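Long-range contacts in Lysine/ornithine decarboxylase (Selenomonas ruminantium, PDB 5GJO), which decarboxylates L-lysine and L-ornithine with similar efficiency, giving cadaverine and putrescine, with pyridoxal 5'-phosphate as cofactor: residues S68-S74 and S89-N95; A132-I138 and L172-C178; T213-G219 and T251-P257. The protein carries 2 engineered substitutions. All blocks are in the same frame, centred on the assembly; numbering follows the deposited sequence.

Interaction 1 (S68-S74 and S89-N95); sequences SHFDVAS and SQMIYAN. With PLP (pyridoxal-5'-phosphate), chain H.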
loop_
_atom_site.group_PDB
_atom_site.type_symbol
_atom_site.label_atom_id
_atom_site.label_comp_id
_atom_site.label_asym_id
_atom_site.label_seq_id
_atom_site.Cartn_x
_atom_site.Cartn_y
_atom_site.Cartn_z
ATOM N N SER A 68 -28.675 3.896 5.946
ATOM C CA SER A 68 -27.512 3.403 6.713
ATOM C C SER A 68 -26.913 4.537 7.456
ATOM O O SER A 68 -26.876 5.666 6.953
ATOM C CB SER A 68 -26.469 2.832 5.731
ATOM O OG SER A 68 -25.353 2.223 6.419
ATOM N N HIS A 69 -26.308 4.239 8.618
ATOM C CA HIS A 69 -25.357 5.139 9.202
ATOM C C HIS A 69 -23.923 4.759 8.764
ATOM O O HIS A 69 -23.731 3.851 7.906
ATOM C CB HIS A 69 -25.431 5.077 10.751
ATOM C CG HIS A 69 -26.716 5.580 11.349
ATOM N ND1 HIS A 69 -27.961 5.110 10.983
ATOM C CD2 HIS A 69 -26.941 6.548 12.276
ATOM C CE1 HIS A 69 -28.904 5.745 11.665
ATOM N NE2 HIS A 69 -28.307 6.620 12.466
ATOM N N PHE A 70 -22.932 5.485 9.315
ATOM C CA PHE A 70 -21.541 5.272 8.908
ATOM C C PHE A 70 -20.551 5.269 10.056
ATOM O O PHE A 70 -20.667 6.073 10.940
ATOM C CB PHE A 70 -21.080 6.324 7.912
ATOM C CG PHE A 70 -21.887 6.334 6.648
ATOM C CD1 PHE A 70 -21.552 5.469 5.606
ATOM C CD2 PHE A 70 -23.064 7.111 6.549
ATOM C CE1 PHE A 70 -22.365 5.408 4.474
ATOM C CE2 PHE A 70 -23.860 7.062 5.432
ATOM C CZ PHE A 70 -23.529 6.183 4.387
ATOM N N ASP A 71 -19.583 4.372 9.982
ATOM C CA ASP A 71 -18.459 4.306 10.905
ATOM C C ASP A 71 -17.283 4.907 10.153
ATOM O O ASP A 71 -16.905 4.448 9.048
ATOM C CB ASP A 71 -18.172 2.847 11.249
ATOM C CG ASP A 71 -16.713 2.606 11.642
ATOM O OD1 ASP A 71 -16.060 3.509 12.192
ATOM O OD2 ASP A 71 -16.183 1.525 11.385
ATOM N N VAL A 72 -16.684 5.956 10.719
ATOM C CA VAL A 72 -15.596 6.712 10.122
ATOM C C VAL A 72 -14.339 6.557 10.996
ATOM O O VAL A 72 -14.467 6.535 12.228
ATOM C CB VAL A 72 -15.877 8.217 9.994
ATOM C CG1 VAL A 72 -17.018 8.423 8.983
ATOM C CG2 VAL A 72 -16.318 8.858 11.302
ATOM N N ALA A 73 -13.199 6.460 10.345
ATOM C CA ALA A 73 -11.888 6.208 10.991
ATOM C C ALA A 73 -10.992 7.397 11.043
ATOM O O ALA A 73 -9.920 7.281 11.655
ATOM C CB ALA A 73 -11.152 5.144 10.199
ATOM N N SER A 74 -11.329 8.484 10.348
ATOM C CA SER A 74 -10.401 9.601 10.115
ATOM C C SER A 74 -11.173 10.823 9.606
ATOM O O SER A 74 -12.310 10.707 9.184
ATOM C CB SER A 74 -9.309 9.279 9.051
ATOM O OG SER A 74 -9.893 9.253 7.729
ATOM N N SER A 89 -24.570 13.602 12.560
ATOM C CA SER A 89 -25.434 12.767 13.336
ATOM C C SER A 89 -25.550 11.302 12.882
ATOM O O SER A 89 -25.971 10.471 13.653
ATOM C CB SER A 89 -26.879 13.355 13.385
ATOM O OG SER A 89 -27.497 13.200 12.100
ATOM N N GLN A 90 -25.183 11.014 11.632
ATOM C CA GLN A 90 -25.266 9.651 11.078
ATOM C C GLN A 90 -23.886 8.965 11.211
ATOM O O GLN A 90 -23.757 7.838 10.711
ATOM C CB GLN A 90 -25.601 9.672 9.615
ATOM C CG GLN A 90 -26.924 10.343 9.297
ATOM C CD GLN A 90 -28.070 9.732 9.981
ATOM O OE1 GLN A 90 -28.481 8.653 9.624
ATOM N NE2 GLN A 90 -28.557 10.387 11.068
ATOM N N MET A 91 -22.922 9.571 11.885
ATOM C CA MET A 91 -21.595 8.993 11.951
ATOM C C MET A 91 -21.191 8.564 13.354
ATOM O O MET A 91 -21.611 9.145 14.322
ATOM C CB MET A 91 -20.564 9.968 11.413
ATOM C CG MET A 91 -20.867 10.556 10.033
ATOM S SD MET A 91 -19.626 11.754 9.534
ATOM C CE MET A 91 -20.458 12.679 8.258
ATOM N N ILE A 92 -20.388 7.519 13.426
ATOM C CA ILE A 92 -19.622 7.188 14.630
ATOM C C ILE A 92 -18.159 7.264 14.300
ATOM O O ILE A 92 -17.698 6.702 13.312
ATOM C CB ILE A 92 -20.005 5.839 15.249
ATOM C CG1 ILE A 92 -19.261 5.678 16.595
ATOM C CG2 ILE A 92 -19.797 4.683 14.354
ATOM C CD1 ILE A 92 -19.678 4.467 17.396
ATOM N N TYR A 93 -17.413 8.034 15.070
ATOM C CA TYR A 93 -15.970 8.092 14.885
ATOM C C TYR A 93 -15.407 6.985 15.778
ATOM O O TYR A 93 -15.122 7.193 16.942
ATOM C CB TYR A 93 -15.450 9.489 15.238
ATOM C CG TYR A 93 -13.985 9.795 15.000
ATOM C CD1 TYR A 93 -13.167 8.954 14.275
ATOM C CD2 TYR A 93 -13.428 10.944 15.499
ATOM C CE1 TYR A 93 -11.839 9.252 14.070
ATOM C CE2 TYR A 93 -12.103 11.246 15.318
ATOM C CZ TYR A 93 -11.309 10.401 14.595
ATOM O OH TYR A 93 -10.011 10.730 14.414
ATOM N N ALA A 94 -15.302 5.796 15.199
ATOM C CA ALA A 94 -14.931 4.587 15.938
ATOM C C ALA A 94 -13.459 4.188 15.837
ATOM O O ALA A 94 -13.116 3.002 16.065
ATOM C CB ALA A 94 -15.773 3.445 15.470
ATOM N N ASN A 95 -12.616 5.115 15.539
ATOM C CA ASN A 95 -11.185 4.907 15.756
ATOM C C ASN A 95 -10.945 5.202 17.230
ATOM O O ASN A 95 -11.166 6.364 17.666
ATOM C CB ASN A 95 -10.426 5.800 14.900
ATOM C CG ASN A 95 -8.951 5.446 14.824
ATOM O OD1 ASN A 95 -8.354 4.971 15.806
ATOM N ND2 ASN A 95 -8.367 5.602 13.608
HETATM N N1 PLP H . -15.698 -1.139 12.586
HETATM C C2 PLP H . -14.475 -0.995 13.153
HETATM C C2A PLP H . -14.307 -0.111 14.360
HETATM C C3 PLP H . -13.302 -1.706 12.586
HETATM O O3 PLP H . -12.063 -1.577 13.137
HETATM C C4 PLP H . -13.528 -2.561 11.399
HETATM C C4A PLP H . -12.421 -3.308 10.763
HETATM O O4A PLP H . -11.270 -2.930 10.902
HETATM C C5 PLP H . -14.914 -2.633 10.875
HETATM C C6 PLP H . -15.922 -1.911 11.508
HETATM C C5A PLP H . -15.228 -3.484 9.666
HETATM O O4P PLP H . -14.735 -4.805 9.874
HETATM P P PLP H . -15.123 -5.991 8.857
HETATM O O1P PLP H . -16.624 -6.102 8.983
HETATM O O2P PLP H . -14.364 -7.186 9.383
HETATM O O3P PLP H . -14.646 -5.491 7.514
HETATM O O HOH W 1 -8.402 9.080 13.088
#
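Val72 and Tyr93 form the tightly packed part of this contact. The valine sends CG2 against Ile92 O at 3.3 Å and on to the tyrosine CB at 4.1 Å. Val72 O lies at the edge of the Tyr93 ring, near CD1. On the same face of the sheet Val72 and Met91 meet Leu81 of helix 75-83. The strands 69-72 and 91-93 run parallel, joined by that helix in a right-handed beta-alpha-beta unit of the alpha/beta barrel that binds the cofactor. Val72 N to Ile92 O is an almost straight hydrogen bond (177°). At the C-terminal end Asn95 ND2 donates to Ala73 O at 3.0 Å, and also to Pro322 O of the second subunit. A water also donates to Ala73 O and joins it to Tyr93 OH. Asp71 sits on the other face with Ile92. Its CG lies anti to the backbone N (chi1 153°), and OD2 comes 3.0 Å from PLP N1 and also pairs with Lys52. The solvent side is the end with Ser89, where Gln90 and His69 are partly exposed. Gln90 OE1 lies 3.5 Å above the centre of the imidazole, not hydrogen-bonded to it. Gln90 NE2 donates to Ser89 OG, which also bonds Asp87.

Interaction 2 (A132-I138 and L172-C178); sequences ADVLVRI and LHAMGIC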
loop_
_atom_site.group_PDB
_atom_site.type_symbol
_atom_site.label_atom_id
_atom_site.label_comp_id
_atom_site.label_asym_id
_atom_site.label_seq_id
_atom_site.Cartn_x
_atom_site.Cartn_y
_atom_site.Cartn_z
ATOM N N ALA A 132 -20.127 14.568 24.258
ATOM C CA ALA A 132 -20.294 13.488 23.191
ATOM C C ALA A 132 -20.698 12.191 23.791
ATOM O O ALA A 132 -20.281 11.867 24.948
ATOM C CB ALA A 132 -18.988 13.315 22.398
ATOM N N ASP A 133 -21.506 11.428 23.078
ATOM C CA ASP A 133 -21.790 10.081 23.434
ATOM C C ASP A 133 -20.514 9.219 23.223
ATOM O O ASP A 133 -19.876 9.278 22.123
ATOM C CB ASP A 133 -22.934 9.539 22.566
ATOM C CG ASP A 133 -24.204 10.282 22.754
ATOM O OD1 ASP A 133 -24.410 10.747 23.895
ATOM O OD2 ASP A 133 -24.979 10.418 21.780
ATOM N N VAL A 134 -20.196 8.416 24.228
ATOM C CA VAL A 134 -19.061 7.478 24.125
ATOM C C VAL A 134 -19.448 6.062 24.450
ATOM O O VAL A 134 -20.281 5.767 25.328
ATOM C CB VAL A 134 -17.826 7.894 24.968
ATOM C CG1 VAL A 134 -17.328 9.219 24.559
ATOM C CG2 VAL A 134 -18.161 7.854 26.495
ATOM N N LEU A 135 -18.927 5.111 23.637
ATOM C CA LEU A 135 -19.028 3.706 23.905
ATOM C C LEU A 135 -17.609 3.214 24.193
ATOM O O LEU A 135 -16.666 3.437 23.432
ATOM C CB LEU A 135 -19.587 2.904 22.727
ATOM C CG LEU A 135 -20.977 3.311 22.215
ATOM C CD1 LEU A 135 -20.883 4.645 21.558
ATOM C CD2 LEU A 135 -21.360 2.342 21.105
ATOM N N VAL A 136 -17.465 2.463 25.279
ATOM C CA VAL A 136 -16.184 1.954 25.630
ATOM C C VAL A 136 -16.044 0.605 24.899
ATOM O O VAL A 136 -16.961 -0.171 24.899
ATOM C CB VAL A 136 -15.972 1.753 27.150
ATOM C CG1 VAL A 136 -16.907 0.780 27.762
ATOM C CG2 VAL A 136 -14.517 1.341 27.431
ATOM N N ARG A 137 -14.865 0.403 24.306
ATOM C CA ARG A 137 -14.624 -0.827 23.521
ATOM C C ARG A 137 -13.890 -1.794 24.434
ATOM O O ARG A 137 -12.771 -1.445 24.929
ATOM C CB ARG A 137 -13.700 -0.519 22.377
ATOM C CG ARG A 137 -13.504 -1.738 21.464
ATOM C CD ARG A 137 -12.771 -1.299 20.227
ATOM N NE ARG A 137 -12.296 -2.414 19.429
ATOM C CZ ARG A 137 -11.756 -2.239 18.216
ATOM N NH1 ARG A 137 -11.813 -1.062 17.590
ATOM N NH2 ARG A 137 -11.238 -3.307 17.567
ATOM N N ILE A 138 -14.459 -2.951 24.589
ATOM C CA ILE A 138 -13.863 -4.048 25.361
ATOM C C ILE A 138 -13.133 -5.046 24.449
ATOM O O ILE A 138 -13.579 -5.335 23.333
ATOM C CB ILE A 138 -14.901 -4.823 26.207
ATOM C CG1 ILE A 138 -16.083 -5.390 25.399
ATOM C CG2 ILE A 138 -15.401 -3.919 27.337
ATOM C CD1 ILE A 138 -17.011 -6.322 26.132
ATOM N N LEU A 172 -18.457 13.726 29.385
ATOM C CA LEU A 172 -18.964 12.902 28.259
ATOM C C LEU A 172 -20.155 12.131 28.661
ATOM O O LEU A 172 -20.376 11.876 29.850
ATOM C CB LEU A 172 -17.821 11.978 27.729
ATOM C CG LEU A 172 -16.566 12.761 27.245
ATOM C CD1 LEU A 172 -15.360 11.852 27.077
ATOM C CD2 LEU A 172 -16.831 13.468 25.914
ATOM N N HIS A 173 -20.958 11.665 27.691
ATOM C CA HIS A 173 -22.081 10.911 28.012
ATOM C C HIS A 173 -21.730 9.416 27.915
ATOM O O HIS A 173 -21.451 8.944 26.811
ATOM C CB HIS A 173 -23.268 11.235 27.114
ATOM C CG HIS A 173 -24.447 10.339 27.345
ATOM N ND1 HIS A 173 -25.225 9.847 26.328
ATOM C CD2 HIS A 173 -25.051 9.950 28.482
ATOM C CE1 HIS A 173 -26.180 9.093 26.823
ATOM N NE2 HIS A 173 -26.100 9.143 28.131
ATOM N N ALA A 174 -21.761 8.707 29.038
ATOM C CA ALA A 174 -21.467 7.276 29.086
ATOM C C ALA A 174 -22.636 6.491 28.543
ATOM O O ALA A 174 -23.647 6.211 29.237
ATOM C CB ALA A 174 -21.101 6.872 30.512
ATOM N N MET A 175 -22.540 6.143 27.240
ATOM C CA MET A 175 -23.694 5.689 26.496
ATOM C C MET A 175 -23.790 4.173 26.380
ATOM O O MET A 175 -24.896 3.557 26.310
ATOM C CB MET A 175 -23.651 6.296 25.065
ATOM C CG MET A 175 -24.966 6.014 24.356
ATOM S SD MET A 175 -24.853 6.491 22.642
ATOM C CE MET A 175 -26.450 7.305 22.601
ATOM N N GLY A 176 -22.625 3.540 26.338
ATOM C CA GLY A 176 -22.639 2.091 26.205
ATOM C C GLY A 176 -21.296 1.414 25.952
ATOM O O GLY A 176 -20.222 1.958 26.266
ATOM N N ILE A 177 -21.427 0.231 25.385
ATOM C CA ILE A 177 -20.313 -0.689 25.185
ATOM C C ILE A 177 -20.287 -1.115 23.699
ATOM O O ILE A 177 -21.332 -1.311 23.076
ATOM C CB ILE A 177 -20.434 -1.865 26.089
ATOM C CG1 ILE A 177 -20.392 -1.360 27.570
ATOM C CG2 ILE A 177 -19.276 -2.843 25.908
ATOM C CD1 ILE A 177 -20.588 -2.439 28.592
ATOM N N CYS A 178 -19.061 -1.256 23.217
ATOM C CA CYS A 178 -18.798 -1.835 21.897
ATOM C C CYS A 178 -17.682 -2.864 21.934
ATOM O O CYS A 178 -16.885 -2.960 22.857
ATOM C CB CYS A 178 -18.437 -0.725 20.863
ATOM S SG CYS A 178 -16.915 0.138 21.059
#
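Asp133 and His173 are brought together by two different first torsions. Asp133 CG lies beside its backbone N (chi1 -62°), whereas the His173 ring stands opposite its own N (chi1 174°). The two side chains then project alongside each other. His173 ND1 donates to Asp133 OD1 at 2.7 Å. The acceptor lies in the ring plane, but the donor comes from above the carboxylate plane, and the two planes are 66° apart. Met175 crosses the aspartate obliquely. Its SD packs on Asp133 CB at 3.6 Å and its CE near OD2.

The strands 133-137 and 173-178 are parallel neighbours in the alpha/beta barrel, linked through helix 160-169. Their register slips by one residue between Val134 and Leu135, a beta bulge. Val134 O accepts from Met175 N at 3.0 Å and, weakly, from Gly176 N. A side chain at Gly176, with its present backbone angles, would collide with the carbonyl oxygen of Met175. Beyond the bulge the ladder resumes, with Cys178 N hydrogen-bonded to Val136 O at 2.9 Å. Cys178 SG packs against Arg137 CB at 3.5 Å. The extended arginine runs on to Leu149 O, and its side chain comes within about 4 Å of the PLP. On the opposite face Val136 and Ile177 touch through their CG1 atoms, 4.1 Å apart. Val136 also packs on Leu163 and Leu164 of helix 160-169.

Arg112 forms a salt bridge with Asp133 OD2, so both carboxylate oxygens have partners. The arginine would help keep the aspartate ionised. That negative charge would in turn probably favour a proton on His173 ND1, the nitrogen that donates.

Interaction 3 (T213-G219 and T251-P257); sequences TDLDIGG and TAVWTEP. With PLP (pyridoxal-5'-phosphate), chain H.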
loop_
_atom_site.group_PDB
_atom_site.type_symbol
_atom_site.label_atom_id
_atom_site.label_comp_id
_atom_site.label_asym_id
_atom_site.label_seq_id
_atom_site.Cartn_x
_atom_site.Cartn_y
_atom_site.Cartn_z
ATOM N N THR A 213 -27.458 2.627 27.305
ATOM C CA THR A 213 -28.587 2.559 26.373
ATOM C C THR A 213 -28.250 1.846 25.008
ATOM O O THR A 213 -29.181 1.432 24.305
ATOM C CB THR A 213 -29.057 3.987 26.025
ATOM O OG1 THR A 213 -28.025 4.789 25.517
ATOM C CG2 THR A 213 -29.608 4.755 27.284
ATOM N N ASP A 214 -26.972 1.851 24.631
ATOM C CA ASP A 214 -26.514 1.427 23.302
ATOM C C ASP A 214 -25.407 0.386 23.333
ATOM O O ASP A 214 -24.493 0.495 24.109
ATOM C CB ASP A 214 -25.971 2.625 22.555
ATOM C CG ASP A 214 -27.063 3.548 22.058
ATOM O OD1 ASP A 214 -27.770 4.094 22.893
ATOM O OD2 ASP A 214 -27.188 3.723 20.851
ATOM N N LEU A 215 -25.485 -0.584 22.429
ATOM C CA LEU A 215 -24.496 -1.639 22.348
ATOM C C LEU A 215 -24.103 -1.735 20.825
ATOM O O LEU A 215 -24.972 -1.756 19.987
ATOM C CB LEU A 215 -25.111 -2.903 22.770
ATOM C CG LEU A 215 -24.370 -4.189 22.600
ATOM C CD1 LEU A 215 -23.137 -4.158 23.534
ATOM C CD2 LEU A 215 -25.277 -5.410 22.867
ATOM N N ASP A 216 -22.810 -1.682 20.533
ATOM C CA ASP A 216 -22.315 -1.790 19.135
ATOM C C ASP A 216 -21.464 -3.086 19.090
ATOM O O ASP A 216 -20.428 -3.183 19.719
ATOM C CB ASP A 216 -21.526 -0.551 18.807
ATOM C CG ASP A 216 -21.096 -0.455 17.347
ATOM O OD1 ASP A 216 -20.606 -1.454 16.833
ATOM O OD2 ASP A 216 -21.160 0.660 16.743
ATOM N N ILE A 217 -21.927 -4.044 18.308
ATOM C CA ILE A 217 -21.326 -5.318 18.154
ATOM C C ILE A 217 -20.184 -5.424 17.107
ATOM O O ILE A 217 -19.691 -6.529 16.912
ATOM C CB ILE A 217 -22.381 -6.390 17.823
ATOM C CG1 ILE A 217 -22.976 -6.256 16.423
ATOM C CG2 ILE A 217 -23.488 -6.358 18.863
ATOM C CD1 ILE A 217 -23.615 -7.537 15.980
ATOM N N GLY A 218 -19.824 -4.320 16.491
ATOM C CA GLY A 218 -18.717 -4.279 15.529
ATOM C C GLY A 218 -19.037 -5.016 14.244
ATOM O O GLY A 218 -20.227 -5.174 13.891
ATOM N N GLY A 219 -17.992 -5.386 13.483
ATOM C CA GLY A 219 -18.194 -6.047 12.205
ATOM C C GLY A 219 -17.734 -7.465 12.254
ATOM O O GLY A 219 -17.935 -8.172 13.261
ATOM N N THR A 251 -32.378 -2.479 24.572
ATOM C CA THR A 251 -31.209 -1.669 24.293
ATOM C C THR A 251 -31.180 -1.382 22.752
ATOM O O THR A 251 -31.662 -2.203 22.048
ATOM C CB THR A 251 -30.004 -2.495 24.748
ATOM O OG1 THR A 251 -30.001 -2.572 26.196
ATOM C CG2 THR A 251 -28.719 -1.874 24.335
ATOM N N ALA A 252 -30.701 -0.216 22.370
ATOM C CA ALA A 252 -30.425 0.181 20.957
ATOM C C ALA A 252 -29.128 -0.492 20.558
ATOM O O ALA A 252 -28.075 -0.181 21.102
ATOM C CB ALA A 252 -30.314 1.673 20.748
ATOM N N VAL A 253 -29.248 -1.467 19.670
ATOM C CA VAL A 253 -28.087 -2.257 19.211
ATOM C C VAL A 253 -27.710 -1.948 17.784
ATOM O O VAL A 253 -28.569 -1.645 16.936
ATOM C CB VAL A 253 -28.332 -3.788 19.393
ATOM C CG1 VAL A 253 -27.084 -4.587 19.068
ATOM C CG2 VAL A 253 -28.831 -4.084 20.827
ATOM N N TRP A 254 -26.401 -1.986 17.548
ATOM C CA TRP A 254 -25.834 -1.539 16.309
ATOM C C TRP A 254 -24.689 -2.430 15.863
ATOM O O TRP A 254 -24.106 -3.210 16.642
ATOM C CB TRP A 254 -25.248 -0.125 16.437
ATOM C CG TRP A 254 -26.185 0.800 17.041
ATOM C CD1 TRP A 254 -26.323 1.072 18.387
ATOM C CD2 TRP A 254 -27.211 1.545 16.359
ATOM N NE1 TRP A 254 -27.385 1.987 18.568
ATOM C CE2 TRP A 254 -27.949 2.260 17.352
ATOM C CE3 TRP A 254 -27.601 1.650 15.022
ATOM C CZ2 TRP A 254 -28.993 3.100 17.026
ATOM C CZ3 TRP A 254 -28.687 2.532 14.694
ATOM C CH2 TRP A 254 -29.339 3.232 15.682
ATOM N N THR A 255 -24.423 -2.370 14.558
ATOM C CA THR A 255 -23.310 -3.149 13.990
ATOM C C THR A 255 -22.521 -2.289 13.042
ATOM O O THR A 255 -23.053 -1.366 12.450
ATOM C CB THR A 255 -23.860 -4.471 13.347
ATOM O OG1 THR A 255 -22.741 -5.269 12.841
ATOM C CG2 THR A 255 -24.897 -4.159 12.231
ATOM N N GLU A 256 -21.271 -2.640 12.820
ATOM C CA GLU A 256 -20.320 -1.907 12.020
ATOM C C GLU A 256 -19.723 -2.816 10.925
ATOM O O GLU A 256 -18.497 -2.971 10.839
ATOM C CB GLU A 256 -19.175 -1.270 12.878
ATOM C CG GLU A 256 -19.664 -0.275 13.907
ATOM C CD GLU A 256 -18.561 0.397 14.730
ATOM O OE1 GLU A 256 -17.395 0.261 14.302
ATOM O OE2 GLU A 256 -18.888 1.073 15.785
ATOM N N PRO A 257 -20.541 -3.410 10.066
ATOM C CA PRO A 257 -19.977 -4.222 8.990
ATOM C C PRO A 257 -19.181 -3.371 7.996
ATOM O O PRO A 257 -19.659 -2.299 7.534
ATOM C CB PRO A 257 -21.223 -4.799 8.290
ATOM C CG PRO A 257 -22.233 -3.659 8.495
ATOM C CD PRO A 257 -21.998 -3.401 9.978
HETATM N N1 PLP H . -15.698 -1.139 12.586
HETATM C C2 PLP H . -14.475 -0.995 13.153
HETATM C C2A PLP H . -14.307 -0.111 14.360
HETATM C C3 PLP H . -13.302 -1.706 12.586
HETATM O O3 PLP H . -12.063 -1.577 13.137
HETATM C C4 PLP H . -13.528 -2.561 11.399
HETATM C C4A PLP H . -12.421 -3.308 10.763
HETATM O O4A PLP H . -11.270 -2.930 10.902
HETATM C C5 PLP H . -14.914 -2.633 10.875
HETATM C C6 PLP H . -15.922 -1.911 11.508
HETATM C C5A PLP H . -15.228 -3.484 9.666
HETATM O O4P PLP H . -14.735 -4.805 9.874
HETATM P P PLP H . -15.123 -5.991 8.857
HETATM O O1P PLP H . -16.624 -6.102 8.983
HETATM O O2P PLP H . -14.364 -7.186 9.383
HETATM O O3P PLP H . -14.646 -5.491 7.514
#
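Strands 214-216 and 252-255 run parallel, 18° apart, and pair Asp214 with Ala252, Leu215 with Val253 and Asp216 with Trp254. With helix 233-247 they make a beta-alpha-beta unit of the PLP-binding alpha/beta barrel. Trp254 NE1 donates to Asp214 OD2 at 2.9 Å. It meets the anti side of the oxygen, 33° out of the carboxylate plane, although carboxylate and indole are almost coplanar. Arg113 completes this group, with a salt bridge to the same oxygen and a cation-pi contact to the indole. With an alanine at Asp214, the indole N-H and Arg113 would probably lose their shared acceptor. Just past strand 214-216, Ile217 CG2 packs on Val253 CG1 at 4.0 Å. Towards the C-terminal ends Asp216 and Glu256 cross with carboxylate planes 87° apart. Asp216 OD2 and Glu256 OE2 are 2.5 Å apart. Asp216 OD1 accepts from Gly218 N, an Asx turn. The extended Glu256 chain brings OE1 to 2.8 Å from PLP N1. Gly219 CA lies 3.6 Å from PLP O1P, and a CB there would clash with it. Gly218 O takes two donors: Thr255 OG1 at 2.7 Å, nearly in line with the carbonyl, and Glu256 N from above its plane.

From the N terminus the three contacts come in series, with no nesting or crossing. Interaction 1 closes a short loop through helix 75-83. Interaction 2 closes a longer one through helix 160-169, and interaction 3 closes the last through helix 233-247. All three belong to one parallel barrel sheet. Strand 173-178 of interaction 2 lies next to strand 214-216 of interaction 3, with probable backbone hydrogen bonds from Thr213 N to Met175 O and from Asp216 N to Ile177 O. Strand 45-50 lies between 252-255 and 69-72, and so joins interactions 3 and 1. Those two also meet inside the barrel, where Ile92 packs on Glu256, and both reach the same PLP.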